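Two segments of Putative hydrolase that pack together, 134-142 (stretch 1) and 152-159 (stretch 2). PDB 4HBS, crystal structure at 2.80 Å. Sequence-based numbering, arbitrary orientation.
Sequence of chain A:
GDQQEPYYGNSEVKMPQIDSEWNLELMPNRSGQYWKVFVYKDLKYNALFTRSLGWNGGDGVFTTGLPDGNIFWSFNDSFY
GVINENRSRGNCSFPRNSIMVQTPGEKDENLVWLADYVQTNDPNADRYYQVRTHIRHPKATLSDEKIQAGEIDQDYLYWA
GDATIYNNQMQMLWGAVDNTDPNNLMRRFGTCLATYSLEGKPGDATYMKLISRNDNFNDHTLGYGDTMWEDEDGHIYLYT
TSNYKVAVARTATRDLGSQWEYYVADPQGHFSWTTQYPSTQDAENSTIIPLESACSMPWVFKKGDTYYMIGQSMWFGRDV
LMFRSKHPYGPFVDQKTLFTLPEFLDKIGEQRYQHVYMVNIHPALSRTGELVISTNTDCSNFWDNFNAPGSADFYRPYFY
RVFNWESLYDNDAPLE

Stretch 1, residues 134-142: HIRHPKATL
Stretch 2, residues 152-159: IDQDYLYW

Residues 134-142 form an irregular segment, broken by a type I beta turn from His137 to Ala140, that packs against residues 152-159, a loop that becomes a strand at Tyr156. The backbones run in opposite senses: His137 CA lies 5.0 Å from Leu157 CA, Ala140 CA 4.9 Å from Tyr156 CA, and Leu142 CA 6.4 Å from Asp153 CA. Together the two surfaces bury 674 Å², most of the second stretch's share falling to Tyr158, Tyr156 and Asp153.

Tyr158 covers the most. In extended backbone (phi/psi -123/138) with chi1 m (-83°) and chi2 -55°, it points toward the first stretch. His137 (-81/132; chi1 t, chi2 -76°) places CD2 over one face of this ring, 3.4 Å from Tyr158 CZ; the ring centroids are 4.7 Å apart and the planes meet obliquely at 40°. Ile135, t at both chi angles, brings CG2 to 3.9 Å from Tyr158 CB, while Pro138 CD reaches 4.1 Å from Tyr158 CE2. A broad ring with a polar tip suits this site, since its hydroxyl is hydrogen-bonded elsewhere in the structure.

Two residues earlier on the strand, Tyr156 (-118/137; chi1 m, chi2 -74°) also points toward its partner. Lys139 CB sits over one face of the Tyr156 ring, 3.9 Å from that ring's centroid, a CH-pi contact that uses the aliphatic part of an exposed lysine. The turn presents that carbon: Pro138 (-51/-33) and Lys139 (-75/-12) occupy its middle positions, Ala140 N donates to His137 O at 2.8 Å, and Lys139 N donates to His137 ND1 at 2.9 Å. Ala140, buried, fits its small side chain close to the second stretch, CB 3.7 Å from Tyr156 O and 3.5 Å from Asp153 OD1.

Asp153 (chi1 m, -61°) supplies the buried charge. Arg136 CB points away from the second stretch, but the side chain (chi1 -122°, then t, p and chi4 76°) returns to form a salt bridge, NH1 to Asp153 OD1 at 2.7 Å, with NH1 also donating to Asp153 OD2 at 2.9 Å. The carboxylate thus meets a positive partner at the guanidinium edge. One water accepts from His137 N at 3.1 Å and donates to Asp153 OD2 and Tyr156 O, each at 2.9 Å, joining backbone and carboxylate.

Just past the turn, Thr141 donates to Asp155 of the second stretch (-92/-68; chi1 p): Thr141 N to Asp155 OD2 at 2.9 Å and Thr141 OG1 to the same Asp155 OD2 at 2.8 Å; chi1 p in Thr141 brings hydroxyl and amide to the same oxygen. Leu142 (chi1 m, chi2 t) points toward the second stretch and packs against its backbone, Leu142 CD1 lying 3.5 Å from Ile152 O, with Leu142 CB 3.5 Å from Asp153 OD1.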

# COMPACT_ATOMS: atom_id res chain seq x y z
N HIS A 134 10.23 5.72 11.44
CA HIS A 134 9.54 5.01 12.51
C HIS A 134 10.33 3.77 12.93
O HIS A 134 10.61 3.63 14.12
CB HIS A 134 8.09 4.64 12.12
CG HIS A 134 7.51 3.51 12.91
ND1 HIS A 134 7.05 3.70 14.19
CD2 HIS A 134 7.33 2.22 12.57
CE1 HIS A 134 6.60 2.52 14.60
NE2 HIS A 134 6.76 1.60 13.65
N ILE A 135 10.68 2.87 11.97
CA ILE A 135 11.43 1.66 12.28
C ILE A 135 12.69 1.65 11.41
O ILE A 135 12.62 1.78 10.18
CB ILE A 135 10.57 0.37 12.15
CG1 ILE A 135 11.33 -0.86 12.71
CG2 ILE A 135 10.10 0.12 10.74
CD1 ILE A 135 10.46 -2.04 13.00
N ARG A 136 13.83 1.54 12.07
CA ARG A 136 15.14 1.62 11.47
C ARG A 136 15.70 0.22 11.23
O ARG A 136 15.48 -0.66 12.06
CB ARG A 136 16.07 2.41 12.43
CG ARG A 136 16.68 3.62 11.82
CD ARG A 136 17.21 4.62 12.82
NE ARG A 136 18.44 4.18 13.50
CZ ARG A 136 19.66 4.18 12.97
NH1 ARG A 136 19.86 4.59 11.72
NH2 ARG A 136 20.70 3.77 13.69
N HIS A 137 16.45 0.03 10.15
CA HIS A 137 17.06 -1.27 9.90
C HIS A 137 18.35 -1.45 10.74
O HIS A 137 19.25 -0.60 10.67
CB HIS A 137 17.37 -1.48 8.42
CG HIS A 137 17.62 -2.92 8.12
ND1 HIS A 137 18.80 -3.53 8.46
CD2 HIS A 137 16.78 -3.84 7.61
CE1 HIS A 137 18.65 -4.80 8.13
NE2 HIS A 137 17.45 -5.03 7.62
N PRO A 138 18.51 -2.59 11.44
CA PRO A 138 19.74 -2.83 12.21
C PRO A 138 21.06 -2.63 11.46
O PRO A 138 22.03 -2.23 12.09
CB PRO A 138 19.61 -4.28 12.62
CG PRO A 138 18.18 -4.54 12.66
CD PRO A 138 17.55 -3.70 11.62
N LYS A 139 21.11 -2.92 10.14
CA LYS A 139 22.33 -2.75 9.34
C LYS A 139 22.64 -1.27 9.00
O LYS A 139 23.72 -1.00 8.50
CB LYS A 139 22.25 -3.55 8.01
CG LYS A 139 22.41 -5.05 8.16
CD LYS A 139 22.34 -5.80 6.80
CE LYS A 139 23.70 -6.06 6.18
NZ LYS A 139 23.59 -6.74 4.85
N ALA A 140 21.68 -0.32 9.23
CA ALA A 140 21.88 1.11 8.91
C ALA A 140 22.94 1.69 9.79
O ALA A 140 22.88 1.53 11.01
CB ALA A 140 20.59 1.88 9.06
N THR A 141 23.93 2.36 9.18
CA THR A 141 25.12 2.85 9.86
C THR A 141 25.05 4.28 10.44
O THR A 141 25.97 4.63 11.19
CB THR A 141 26.31 2.76 8.89
OG1 THR A 141 26.02 3.50 7.71
CG2 THR A 141 26.65 1.31 8.54
N LEU A 142 24.00 5.11 10.14
CA LEU A 142 23.95 6.46 10.76
C LEU A 142 23.91 6.32 12.29
O LEU A 142 23.20 5.45 12.83
CB LEU A 142 22.76 7.31 10.28
CG LEU A 142 23.01 8.16 9.05
CD1 LEU A 142 21.74 8.82 8.61
CD2 LEU A 142 24.08 9.20 9.30
N ILE A 152 18.35 11.09 7.95
CA ILE A 152 17.59 9.88 7.60
C ILE A 152 18.52 8.87 6.88
O ILE A 152 19.36 9.27 6.07
CB ILE A 152 16.38 10.25 6.74
CG1 ILE A 152 15.46 11.29 7.45
CG2 ILE A 152 15.61 9.01 6.34
CD1 ILE A 152 14.93 10.93 8.71
N ASP A 153 18.32 7.57 7.16
CA ASP A 153 19.11 6.46 6.58
C ASP A 153 18.89 6.31 5.12
O ASP A 153 17.74 6.23 4.68
CB ASP A 153 18.73 5.12 7.22
CG ASP A 153 18.99 5.09 8.69
OD1 ASP A 153 20.15 5.32 9.09
OD2 ASP A 153 18.02 4.91 9.45
N GLN A 154 19.99 6.19 4.36
CA GLN A 154 19.92 5.99 2.92
C GLN A 154 20.48 4.65 2.50
O GLN A 154 20.32 4.30 1.34
CB GLN A 154 20.67 7.11 2.18
CG GLN A 154 20.28 8.51 2.60
CD GLN A 154 18.83 8.80 2.41
OE1 GLN A 154 18.07 8.91 3.37
NE2 GLN A 154 18.39 8.92 1.17
N ASP A 155 21.08 3.88 3.45
CA ASP A 155 21.75 2.61 3.15
C ASP A 155 20.80 1.44 3.28
O ASP A 155 20.47 0.81 2.27
CB ASP A 155 23.02 2.40 4.03
CG ASP A 155 22.92 2.72 5.54
OD1 ASP A 155 21.86 3.26 5.97
OD2 ASP A 155 23.89 2.42 6.27
N TYR A 156 20.36 1.14 4.52
CA TYR A 156 19.46 0.03 4.81
C TYR A 156 18.18 0.59 5.40
O TYR A 156 18.24 1.50 6.23
CB TYR A 156 20.13 -0.97 5.76
CG TYR A 156 21.40 -1.52 5.16
CD1 TYR A 156 21.36 -2.46 4.14
CD2 TYR A 156 22.64 -0.98 5.49
CE1 TYR A 156 22.52 -2.91 3.51
CE2 TYR A 156 23.82 -1.42 4.86
CZ TYR A 156 23.75 -2.39 3.88
OH TYR A 156 24.89 -2.86 3.27
N LEU A 157 17.03 0.09 4.97
CA LEU A 157 15.76 0.61 5.48
C LEU A 157 14.66 -0.43 5.43
O LEU A 157 14.89 -1.56 4.99
CB LEU A 157 15.35 1.89 4.67
CG LEU A 157 15.12 1.69 3.17
CD1 LEU A 157 13.66 1.52 2.85
CD2 LEU A 157 15.62 2.84 2.41
N TYR A 158 13.47 -0.04 5.94
CA TYR A 158 12.28 -0.87 5.98
C TYR A 158 11.15 -0.17 5.25
O TYR A 158 10.97 1.03 5.43
CB TYR A 158 11.85 -1.14 7.44
CG TYR A 158 12.59 -2.28 8.13
CD1 TYR A 158 12.64 -3.55 7.57
CD2 TYR A 158 13.17 -2.10 9.38
CE1 TYR A 158 13.30 -4.60 8.20
CE2 TYR A 158 13.83 -3.15 10.03
CZ TYR A 158 13.92 -4.39 9.42
OH TYR A 158 14.58 -5.43 10.03
N TRP A 159 10.38 -0.92 4.45
CA TRP A 159 9.20 -0.38 3.81
C TRP A 159 8.03 -1.32 4.15
O TRP A 159 8.24 -2.51 4.43
CB TRP A 159 9.40 -0.17 2.31
CG TRP A 159 10.11 1.11 1.94
CD1 TRP A 159 10.15 2.27 2.65
CD2 TRP A 159 10.86 1.34 0.75
NE1 TRP A 159 10.87 3.22 1.97
CE2 TRP A 159 11.30 2.69 0.78
CE3 TRP A 159 11.15 0.57 -0.39
CZ2 TRP A 159 11.99 3.27 -0.28
CZ3 TRP A 159 11.90 1.13 -1.41
CH2 TRP A 159 12.31 2.46 -1.35
O HOH W 1 16.73 2.55 8.42